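KLLA0E08119p (Kluyveromyces lactis, PDB 3VA7) probably catalyses the ATP- and biotin-dependent carboxylation of urea, this chain holding the biotin carboxylase, carboxyltransferase and biotin-carrier parts of a larger enzyme. Local coordinates at residues T553-N559 and D575-K581; T545-G551 and R587-R593; P475-L481 and K538-T543. One frame throughout, in Å; residues are numbered along the deposited sequence.

Following the chain from its N terminus, interaction 3 comes first: segment 475-481 waits until 538-543 to find its partner, closing a loop that holds helix 511-520 and strands 488-490 and 529-533. Interaction 2 opens at once, at 545-551, and is not closed until 587-593. Nested inside that loop lies interaction 1, in which 553-559 pairs with 575-581. Interactions 1 and 3 belong to one antiparallel sheet, joined where strand 576-582 lies beside strand 538-541; interaction 2 belongs to a second. The two sheets pack against each other, with Phe541 of interaction 3 resting on Ile547 of interaction 2.

Interaction 1 of 3, residues T553-N559 and D575-K581; sequences TVSCTLN and DILSVGK
Asn559 ND2 donates a 2.7 Å hydrogen bond to Asp575 OD1 at the end of an antiparallel strand pair in the carboxyltransferase subdomain A and B region. The nitrogen arrives from above the carboxylate plane, while the oxygen lies close to the amide plane of Asn559; the two flat groups stand 84° apart. Beside it, Asn559 OD1 takes the backbone N-H of Ile576 at 3.1 Å, with the donor well above the carbonyl plane. The main chain adds a third link, Asn559 N to Ile576 O, so both ends of the amide and its own backbone are tied to the opposite segment, which fixes the rotation of the side chain. With CG beside its own backbone N (chi1 -69°), the end of the side chain comes nearer Asp575 and Ile576. The other carboxylate oxygen, Asp575 OD2, is held by the backbone N of Lys572.

Further along, Thr557 and Ser578 form a hydrogen-bonded pair, with Thr557 N 2.8 Å from Ser578 O and the return bond running from Ser578 N to Thr557 O. Their side chains share a face, and Thr557 CG2 touches Ser578 CB at 3.8 Å. A further bond joins Gly580 N to Ser555 O.

Leu558 and Cys556 lie on the other face with Leu577 and Val579. Leu558 CD1 meets Leu577 CB at 4.2 Å, and Cys556 SG rests 3.9 Å from Val579 CB. This apolar face turns inward: Leu577 packs on Leu590 and Ile547, and Cys556 on Val549, in the facing sheet. Val554 touches Ala588 of that sheet as well. Within its own sheet, strand 576-582 is flanked by strand 553-558 and by strand 538-541, to which Leu577 bonds through the backbone of Leu539.

Interaction 2 of 3, residues T545-G551 and R587-R593; sequences TVIAVSG and RAYLSIR
Ala588 and Gly551 face each other at one end of an antiparallel strand pair in the five-stranded sheet of the carboxyltransferase region. Gly551 lies where the chain turns a corner toward strand 553-558, and the Ala588 methyl reaches across to Val549 CG1. Next, Tyr589 exchanges two backbone hydrogen bonds with Ser550. Its ring edge lies near Ser550 O, and its hydroxyl bonds to Glu531 OE2 and Asp510 N. Leu590 comes up on the other face, where CD1 lies 3.9 Å from both Val549 CG2 and Ile547 CG1, its side chain slanting across theirs. Ser591 and Ala548 repeat the paired backbone bonds; Ser591 OG, 3.6 Å from the Ala548 methyl, bonds to Ala517 O of helix 511-520, which covers this face. Ile592 then runs alongside Ile547, pointing the same way, with CD1 of each 3.7 Å from the other. Finally, Arg593 N donates to Val546 O at 3.0 Å, while its guanidinium leads away from the pair and NH1 bonds to Phe644 O. A water lies 2.8 Å from Thr545 OG1 and donates a weak hydrogen bond to Arg593 O, at 3.4 Å.

Interaction 3 of 3, residues P475-L481 and K538-T543; sequences PCAFEVL and KLLFHT
In the antiparallel sheet where strands 477-480 and 538-541 are neighbours, Phe478 sits directly across from Phe541 as a non-hydrogen-bonded pair. A CH-pi contact joins them: Phe478 CB lies over the centre of the Phe541 ring, 4.0 Å from its centroid and 9° off the normal. The two rings, inclined at 30°, are slid so far apart that they barely overlap. With its CG held between the backbone N and the carbonyl carbon (chi1 69°), Phe478 swings its ring along the sheet toward Leu539, whose CD1 and CD2 both come to 3.6 Å from Phe478 CE1. Val480 CG2 reaches the same leucine, running beside it.

A reciprocal pair of backbone bonds holds the register, Glu479 N to Leu540 O and Leu540 N to Glu479 O, both 2.8 Å. His542 N extends the ladder to Ala477 O. Leu481, where the chain turns a corner, points toward the partner segment, and its CD2 meets Leu540 CB at 3.7 Å. Beyond the strands, Thr543 CG2 lies near the backbone N of Ala477.

Pro475 and Glu479 also touch Val374 of the biotin carboxylase C-terminal region, so this edge of the contact adjoins that part of the protein. Strand 626-628 flanks the pair on one side and 576-582 on the other, while Leu539 packs on Leu590: antiparallel sheets packed face to face through an apolar core.

Interaction 1 of 3, residues T553-N559 and D575-K581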
loop_
_atom_site.group_PDB
_atom_site.type_symbol
_atom_site.label_atom_id
_atom_site.label_comp_id
_atom_site.label_asym_id
_atom_site.label_seq_id
_atom_site.Cartn_x
_atom_site.Cartn_y
_atom_site.Cartn_z
ATOM N N THR A 553 8.534 -27.054 -10.717
ATOM C CA THR A 553 8.141 -28.328 -10.098
ATOM C C THR A 553 7.988 -28.139 -8.587
ATOM O O THR A 553 8.922 -27.720 -7.877
ATOM C CB THR A 553 9.131 -29.481 -10.441
ATOM O OG1 THR A 553 9.531 -29.358 -11.811
ATOM C CG2 THR A 553 8.463 -30.858 -10.269
ATOM N N VAL A 554 6.777 -28.408 -8.122
ATOM C CA VAL A 554 6.462 -28.320 -6.718
ATOM C C VAL A 554 5.524 -29.461 -6.428
ATOM O O VAL A 554 4.528 -29.657 -7.153
ATOM C CB VAL A 554 5.573 -27.125 -6.383
ATOM C CG1 VAL A 554 6.105 -26.383 -5.203
ATOM C CG2 VAL A 554 5.361 -26.275 -7.553
ATOM N N SER A 555 5.766 -30.161 -5.329
ATOM C CA SER A 555 4.769 -31.142 -4.917
ATOM C C SER A 555 3.509 -30.440 -4.382
ATOM O O SER A 555 3.601 -29.483 -3.612
ATOM C CB SER A 555 5.375 -32.140 -3.929
ATOM O OG SER A 555 5.105 -31.806 -2.591
ATOM N N CYS A 556 2.347 -30.896 -4.824
ATOM C CA CYS A 556 1.100 -30.293 -4.433
ATOM C C CYS A 556 0.096 -31.319 -3.937
ATOM O O CYS A 556 -0.198 -32.319 -4.576
ATOM C CB CYS A 556 0.458 -29.457 -5.571
ATOM S SG CYS A 556 1.538 -28.347 -6.565
ATOM N N THR A 557 -0.487 -30.970 -2.806
ATOM C CA THR A 557 -1.320 -31.811 -1.986
ATOM C C THR A 557 -2.754 -31.324 -1.980
ATOM O O THR A 557 -2.986 -30.139 -1.790
ATOM C CB THR A 557 -0.795 -31.649 -0.554
ATOM O OG1 THR A 557 0.123 -32.701 -0.292
ATOM C CG2 THR A 557 -1.945 -31.555 0.553
ATOM N N LEU A 558 -3.710 -32.223 -2.161
ATOM C CA LEU A 558 -5.082 -31.952 -1.769
ATOM C C LEU A 558 -5.580 -33.011 -0.789
ATOM O O LEU A 558 -5.722 -34.218 -1.141
ATOM C CB LEU A 558 -6.024 -31.850 -2.958
ATOM C CG LEU A 558 -7.423 -31.395 -2.569
ATOM C CD1 LEU A 558 -7.327 -29.928 -2.217
ATOM C CD2 LEU A 558 -8.473 -31.652 -3.687
ATOM N N ASN A 559 -5.865 -32.532 0.430
ATOM C CA ASN A 559 -6.164 -33.385 1.581
ATOM C C ASN A 559 -5.159 -34.538 1.577
ATOM O O ASN A 559 -5.523 -35.706 1.764
ATOM C CB ASN A 559 -7.614 -33.899 1.521
ATOM C CG ASN A 559 -8.624 -32.807 1.740
ATOM O OD1 ASN A 559 -8.456 -31.980 2.632
ATOM N ND2 ASN A 559 -9.695 -32.808 0.951
ATOM N N ASP A 575 -11.491 -28.588 2.073
ATOM C CA ASP A 575 -10.261 -29.061 1.450
ATOM C C ASP A 575 -9.016 -28.267 1.868
ATOM O O ASP A 575 -9.025 -27.051 1.969
ATOM C CB ASP A 575 -10.374 -29.058 -0.065
ATOM C CG ASP A 575 -11.094 -30.280 -0.619
ATOM O OD1 ASP A 575 -11.616 -31.117 0.197
ATOM O OD2 ASP A 575 -11.125 -30.378 -1.892
ATOM N N ILE A 576 -7.936 -28.968 2.120
ATOM C CA ILE A 576 -6.688 -28.290 2.283
ATOM C C ILE A 576 -5.784 -28.576 1.085
ATOM O O ILE A 576 -5.336 -29.722 0.871
ATOM C CB ILE A 576 -6.021 -28.645 3.609
ATOM C CG1 ILE A 576 -6.886 -28.107 4.760
ATOM C CG2 ILE A 576 -4.568 -28.137 3.627
ATOM C CD1 ILE A 576 -6.770 -28.889 6.043
ATOM N N LEU A 577 -5.556 -27.512 0.309
ATOM C CA LEU A 577 -4.562 -27.472 -0.769
ATOM C C LEU A 577 -3.277 -27.034 -0.156
ATOM O O LEU A 577 -3.259 -26.136 0.654
ATOM C CB LEU A 577 -4.986 -26.496 -1.879
ATOM C CG LEU A 577 -4.024 -26.137 -3.034
ATOM C CD1 LEU A 577 -3.638 -27.333 -3.888
ATOM C CD2 LEU A 577 -4.638 -25.043 -3.929
ATOM N N SER A 578 -2.193 -27.679 -0.513
ATOM C CA SER A 578 -0.905 -27.283 0.012
ATOM C C SER A 578 0.159 -27.425 -1.076
ATOM O O SER A 578 0.268 -28.476 -1.715
ATOM C CB SER A 578 -0.571 -28.128 1.249
ATOM O OG SER A 578 0.827 -28.368 1.363
ATOM N N VAL A 579 0.923 -26.364 -1.309
ATOM C CA VAL A 579 2.014 -26.465 -2.258
ATOM C C VAL A 579 3.356 -26.211 -1.615
ATOM O O VAL A 579 3.547 -25.245 -0.926
ATOM C CB VAL A 579 1.750 -25.756 -3.665
ATOM C CG1 VAL A 579 0.420 -24.988 -3.729
ATOM C CG2 VAL A 579 2.948 -24.978 -4.151
ATOM N N GLY A 580 4.269 -27.152 -1.827
ATOM C CA GLY A 580 5.475 -27.264 -1.050
ATOM C C GLY A 580 6.607 -26.519 -1.649
ATOM O O GLY A 580 6.448 -25.400 -2.028
ATOM N N LYS A 581 7.758 -27.158 -1.747
ATOM C CA LYS A 581 8.982 -26.495 -2.135
ATOM C C LYS A 581 9.084 -26.592 -3.641
ATOM O O LYS A 581 8.627 -27.572 -4.240
ATOM C CB LYS A 581 10.140 -27.207 -1.454
ATOM C CG LYS A 581 11.493 -26.522 -1.516
ATOM C CD LYS A 581 12.506 -27.293 -0.607
ATOM C CE LYS A 581 13.937 -26.657 -0.633
ATOM N NZ LYS A 581 14.780 -27.204 -1.774
#

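Interaction 2 of 3, residues T545-G551 and R587-R593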
loop_
_atom_site.group_PDB
_atom_site.type_symbol
_atom_site.label_atom_id
_atom_site.label_comp_id
_atom_site.label_asym_id
_atom_site.label_seq_id
_atom_site.Cartn_x
_atom_site.Cartn_y
_atom_site.Cartn_z
ATOM N N THR A 545 -14.592 -24.863 -5.721
ATOM C CA THR A 545 -14.049 -24.229 -6.923
ATOM C C THR A 545 -13.140 -25.194 -7.676
ATOM O O THR A 545 -12.988 -26.337 -7.271
ATOM C CB THR A 545 -13.266 -22.900 -6.541
ATOM O OG1 THR A 545 -12.785 -22.219 -7.717
ATOM C CG2 THR A 545 -12.116 -23.187 -5.578
ATOM N N VAL A 546 -12.530 -24.703 -8.754
ATOM C CA VAL A 546 -11.493 -25.393 -9.489
ATOM C C VAL A 546 -10.141 -24.645 -9.318
ATOM O O VAL A 546 -10.120 -23.450 -9.198
ATOM C CB VAL A 546 -11.892 -25.527 -11.004
ATOM C CG1 VAL A 546 -10.922 -26.418 -11.747
ATOM C CG2 VAL A 546 -13.342 -26.013 -11.184
ATOM N N ILE A 547 -9.024 -25.367 -9.358
ATOM C CA ILE A 547 -7.695 -24.878 -9.031
ATOM C C ILE A 547 -6.721 -25.435 -10.046
ATOM O O ILE A 547 -6.976 -26.481 -10.632
ATOM C CB ILE A 547 -7.346 -25.372 -7.573
ATOM C CG1 ILE A 547 -7.456 -24.218 -6.591
ATOM C CG2 ILE A 547 -5.993 -26.145 -7.384
ATOM C CD1 ILE A 547 -8.872 -23.698 -6.455
ATOM N N ALA A 548 -5.588 -24.783 -10.255
ATOM C CA ALA A 548 -4.557 -25.402 -11.047
ATOM C C ALA A 548 -3.276 -24.816 -10.610
ATOM O O ALA A 548 -3.276 -23.734 -10.045
ATOM C CB ALA A 548 -4.785 -25.117 -12.485
ATOM N N VAL A 549 -2.175 -25.527 -10.837
ATOM C CA VAL A 549 -0.839 -25.017 -10.481
ATOM C C VAL A 549 0.063 -25.184 -11.685
ATOM O O VAL A 549 0.021 -26.196 -12.374
ATOM C CB VAL A 549 -0.251 -25.737 -9.258
ATOM C CG1 VAL A 549 1.095 -25.179 -8.890
ATOM C CG2 VAL A 549 -1.200 -25.580 -8.065
ATOM N N SER A 550 0.863 -24.177 -11.966
ATOM C CA SER A 550 1.702 -24.228 -13.152
ATOM C C SER A 550 2.978 -23.489 -12.839
ATOM O O SER A 550 2.971 -22.647 -11.939
ATOM C CB SER A 550 0.979 -23.613 -14.368
ATOM O OG SER A 550 1.613 -24.067 -15.553
ATOM N N GLY A 551 4.050 -23.789 -13.555
ATOM C CA GLY A 551 5.291 -23.140 -13.303
ATOM C C GLY A 551 6.353 -24.149 -12.948
ATOM O O GLY A 551 6.507 -25.162 -13.622
ATOM N N ARG A 587 9.480 -20.406 -9.158
ATOM C CA ARG A 587 8.152 -19.862 -8.926
ATOM C C ARG A 587 7.114 -20.756 -9.556
ATOM O O ARG A 587 7.418 -21.368 -10.602
ATOM C CB ARG A 587 8.024 -18.425 -9.528
ATOM C CG ARG A 587 8.129 -17.333 -8.510
ATOM C CD ARG A 587 8.206 -15.916 -8.996
ATOM N NE ARG A 587 9.581 -15.604 -9.253
ATOM C CZ ARG A 587 10.328 -14.754 -8.574
ATOM N NH1 ARG A 587 9.851 -14.071 -7.554
ATOM N NH2 ARG A 587 11.591 -14.606 -8.939
ATOM N N ALA A 588 5.910 -20.820 -8.954
ATOM C CA ALA A 588 4.745 -21.485 -9.538
ATOM C C ALA A 588 3.504 -20.599 -9.346
ATOM O O ALA A 588 3.591 -19.577 -8.660
ATOM C CB ALA A 588 4.516 -22.832 -8.883
ATOM N N TYR A 589 2.356 -20.986 -9.930
ATOM C CA TYR A 589 1.158 -20.126 -9.963
ATOM C C TYR A 589 -0.036 -20.892 -9.668
ATOM O O TYR A 589 -0.267 -21.941 -10.256
ATOM C CB TYR A 589 0.985 -19.411 -11.323
ATOM C CG TYR A 589 2.131 -18.501 -11.487
ATOM C CD1 TYR A 589 3.347 -18.978 -12.010
ATOM C CD2 TYR A 589 2.061 -17.179 -10.989
ATOM C CE1 TYR A 589 4.471 -18.110 -12.067
ATOM C CE2 TYR A 589 3.153 -16.329 -11.070
ATOM C CZ TYR A 589 4.358 -16.793 -11.564
ATOM O OH TYR A 589 5.439 -15.927 -11.641
ATOM N N LEU A 590 -0.822 -20.377 -8.743
ATOM C CA LEU A 590 -1.995 -21.093 -8.316
ATOM C C LEU A 590 -3.229 -20.355 -8.717
ATOM O O LEU A 590 -3.521 -19.316 -8.135
ATOM C CB LEU A 590 -1.951 -21.239 -6.823
ATOM C CG LEU A 590 -3.287 -21.599 -6.211
ATOM C CD1 LEU A 590 -3.747 -22.963 -6.696
ATOM C CD2 LEU A 590 -3.059 -21.582 -4.750
ATOM N N SER A 591 -3.961 -20.867 -9.694
ATOM C CA SER A 591 -5.139 -20.162 -10.172
ATOM C C SER A 591 -6.417 -20.738 -9.599
ATOM O O SER A 591 -6.442 -21.878 -9.196
ATOM C CB SER A 591 -5.188 -20.182 -11.694
ATOM O OG SER A 591 -5.167 -21.503 -12.196
ATOM N N ILE A 592 -7.476 -19.956 -9.563
ATOM C CA ILE A 592 -8.723 -20.355 -8.936
ATOM C C ILE A 592 -9.731 -19.907 -9.951
ATOM O O ILE A 592 -9.633 -18.760 -10.402
ATOM C CB ILE A 592 -9.081 -19.498 -7.713
ATOM C CG1 ILE A 592 -7.927 -19.302 -6.716
ATOM C CG2 ILE A 592 -10.352 -19.967 -7.085
ATOM C CD1 ILE A 592 -7.060 -20.462 -6.492
ATOM N N ARG A 593 -10.652 -20.778 -10.359
ATOM C CA ARG A 593 -11.676 -20.387 -11.324
ATOM C C ARG A 593 -12.418 -19.136 -10.807
ATOM O O ARG A 593 -12.829 -19.098 -9.653
ATOM C CB ARG A 593 -12.651 -21.557 -11.612
ATOM C CG ARG A 593 -13.518 -21.322 -12.863
ATOM C CD ARG A 593 -14.636 -22.376 -13.001
ATOM N NE ARG A 593 -15.577 -22.123 -14.090
ATOM C CZ ARG A 593 -15.256 -22.083 -15.391
ATOM N NH1 ARG A 593 -13.987 -22.259 -15.776
ATOM N NH2 ARG A 593 -16.202 -21.840 -16.318
HETATM O O HOH W 1 -15.190 -20.889 -8.073
#

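Interaction 3 of 3, residues P475-L481 and K538-T543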
loop_
_atom_site.group_PDB
_atom_site.type_symbol
_atom_site.label_atom_id
_atom_site.label_comp_id
_atom_site.label_asym_id
_atom_site.label_seq_id
_atom_site.Cartn_x
_atom_site.Cartn_y
_atom_site.Cartn_z
ATOM N N PRO A 475 -17.943 -18.027 4.398
ATOM C CA PRO A 475 -17.247 -17.155 3.453
ATOM C C PRO A 475 -16.984 -17.839 2.126
ATOM O O PRO A 475 -16.382 -18.936 2.095
ATOM C CB PRO A 475 -15.907 -16.873 4.143
ATOM C CG PRO A 475 -15.755 -17.944 5.126
ATOM C CD PRO A 475 -17.122 -18.303 5.582
ATOM N N CYS A 476 -17.425 -17.208 1.041
ATOM C CA CYS A 476 -17.069 -17.713 -0.272
ATOM C C CYS A 476 -15.608 -17.307 -0.561
ATOM O O CYS A 476 -15.347 -16.306 -1.252
ATOM C CB CYS A 476 -18.040 -17.199 -1.330
ATOM S SG CYS A 476 -17.580 -17.739 -3.012
ATOM N N ALA A 477 -14.667 -18.090 -0.023
ATOM C CA ALA A 477 -13.305 -17.621 0.195
ATOM C C ALA A 477 -12.288 -18.721 0.566
ATOM O O ALA A 477 -12.657 -19.830 0.958
ATOM C CB ALA A 477 -13.327 -16.588 1.324
ATOM N N PHE A 478 -10.998 -18.423 0.504
ATOM C CA PHE A 478 -10.084 -19.375 1.137
ATOM C C PHE A 478 -9.391 -18.791 2.366
ATOM O O PHE A 478 -9.602 -17.654 2.690
ATOM C CB PHE A 478 -9.142 -20.060 0.115
ATOM C CG PHE A 478 -8.107 -19.161 -0.493
ATOM C CD1 PHE A 478 -6.852 -19.017 0.104
ATOM C CD2 PHE A 478 -8.364 -18.496 -1.677
ATOM C CE1 PHE A 478 -5.870 -18.214 -0.465
ATOM C CE2 PHE A 478 -7.389 -17.686 -2.268
ATOM C CZ PHE A 478 -6.136 -17.556 -1.657
ATOM N N GLU A 479 -8.580 -19.560 3.062
ATOM C CA GLU A 479 -7.975 -19.079 4.290
ATOM C C GLU A 479 -6.568 -19.596 4.350
ATOM O O GLU A 479 -6.323 -20.744 4.039
ATOM C CB GLU A 479 -8.779 -19.558 5.515
ATOM C CG GLU A 479 -8.153 -19.205 6.888
ATOM C CD GLU A 479 -8.914 -19.785 8.100
ATOM O OE1 GLU A 479 -8.313 -19.825 9.218
ATOM O OE2 GLU A 479 -10.101 -20.190 7.918
ATOM N N VAL A 480 -5.646 -18.757 4.784
ATOM C CA VAL A 480 -4.259 -19.116 4.745
ATOM C C VAL A 480 -3.818 -19.829 6.031
ATOM O O VAL A 480 -3.525 -19.184 7.058
ATOM C CB VAL A 480 -3.399 -17.867 4.504
ATOM C CG1 VAL A 480 -1.927 -18.237 4.487
ATOM C CG2 VAL A 480 -3.811 -17.180 3.211
ATOM N N LEU A 481 -3.755 -21.153 5.981
ATOM C CA LEU A 481 -3.250 -21.915 7.126
ATOM C C LEU A 481 -1.762 -21.737 7.318
ATOM O O LEU A 481 -1.278 -21.909 8.432
ATOM C CB LEU A 481 -3.524 -23.410 6.965
ATOM C CG LEU A 481 -4.842 -24.071 7.388
ATOM C CD1 LEU A 481 -5.941 -23.080 7.741
ATOM C CD2 LEU A 481 -5.256 -25.028 6.260
ATOM N N LYS A 538 -0.281 -23.267 2.683
ATOM C CA LYS A 538 -1.345 -24.265 2.747
ATOM C C LYS A 538 -2.638 -23.515 2.955
ATOM O O LYS A 538 -2.704 -22.630 3.790
ATOM C CB LYS A 538 -1.121 -25.450 3.745
ATOM C CG LYS A 538 -0.193 -25.244 4.961
ATOM C CD LYS A 538 0.784 -26.453 5.324
ATOM C CE LYS A 538 0.092 -27.846 5.534
ATOM N NZ LYS A 538 -1.142 -27.869 6.414
ATOM N N LEU A 539 -3.647 -23.846 2.162
ATOM C CA LEU A 539 -4.870 -23.089 2.162
ATOM C C LEU A 539 -6.075 -23.949 2.514
ATOM O O LEU A 539 -6.182 -25.066 2.053
ATOM C CB LEU A 539 -5.098 -22.479 0.777
ATOM C CG LEU A 539 -3.949 -21.779 0.045
ATOM C CD1 LEU A 539 -4.455 -21.409 -1.362
ATOM C CD2 LEU A 539 -3.446 -20.551 0.832
ATOM N N LEU A 540 -6.989 -23.412 3.313
ATOM C CA LEU A 540 -8.239 -24.072 3.599
ATOM C C LEU A 540 -9.332 -23.429 2.756
ATOM O O LEU A 540 -9.488 -22.223 2.733
ATOM C CB LEU A 540 -8.570 -23.974 5.093
ATOM C CG LEU A 540 -9.950 -24.359 5.684
ATOM C CD1 LEU A 540 -10.496 -25.646 5.075
ATOM C CD2 LEU A 540 -9.850 -24.502 7.216
ATOM N N PHE A 541 -10.083 -24.243 2.047
ATOM C CA PHE A 541 -11.103 -23.702 1.195
ATOM C C PHE A 541 -12.452 -23.794 1.889
ATOM O O PHE A 541 -12.798 -24.858 2.432
ATOM C CB PHE A 541 -11.113 -24.445 -0.130
ATOM C CG PHE A 541 -10.155 -23.901 -1.129
ATOM C CD1 PHE A 541 -10.594 -23.046 -2.137
ATOM C CD2 PHE A 541 -8.820 -24.234 -1.074
ATOM C CE1 PHE A 541 -9.711 -22.546 -3.069
ATOM C CE2 PHE A 541 -7.918 -23.724 -2.001
ATOM C CZ PHE A 541 -8.350 -22.883 -2.983
ATOM N N HIS A 542 -13.204 -22.696 1.866
ATOM C CA HIS A 542 -14.441 -22.608 2.630
ATOM C C HIS A 542 -15.628 -22.741 1.742
ATOM O O HIS A 542 -16.798 -22.626 2.164
ATOM C CB HIS A 542 -14.493 -21.296 3.396
ATOM C CG HIS A 542 -13.701 -21.353 4.643
ATOM N ND1 HIS A 542 -12.535 -20.642 4.819
ATOM C CD2 HIS A 542 -13.857 -22.115 5.753
ATOM C CE1 HIS A 542 -12.031 -20.920 6.008
ATOM N NE2 HIS A 542 -12.813 -21.812 6.593
ATOM N N THR A 543 -15.304 -22.973 0.491
ATOM C CA THR A 543 -16.301 -23.004 -0.528
ATOM C C THR A 543 -15.743 -23.895 -1.655
ATOM O O THR A 543 -14.630 -24.412 -1.539
ATOM C CB THR A 543 -16.581 -21.594 -0.961
ATOM O OG1 THR A 543 -17.663 -21.600 -1.891
ATOM C CG2 THR A 543 -15.342 -21.014 -1.620
#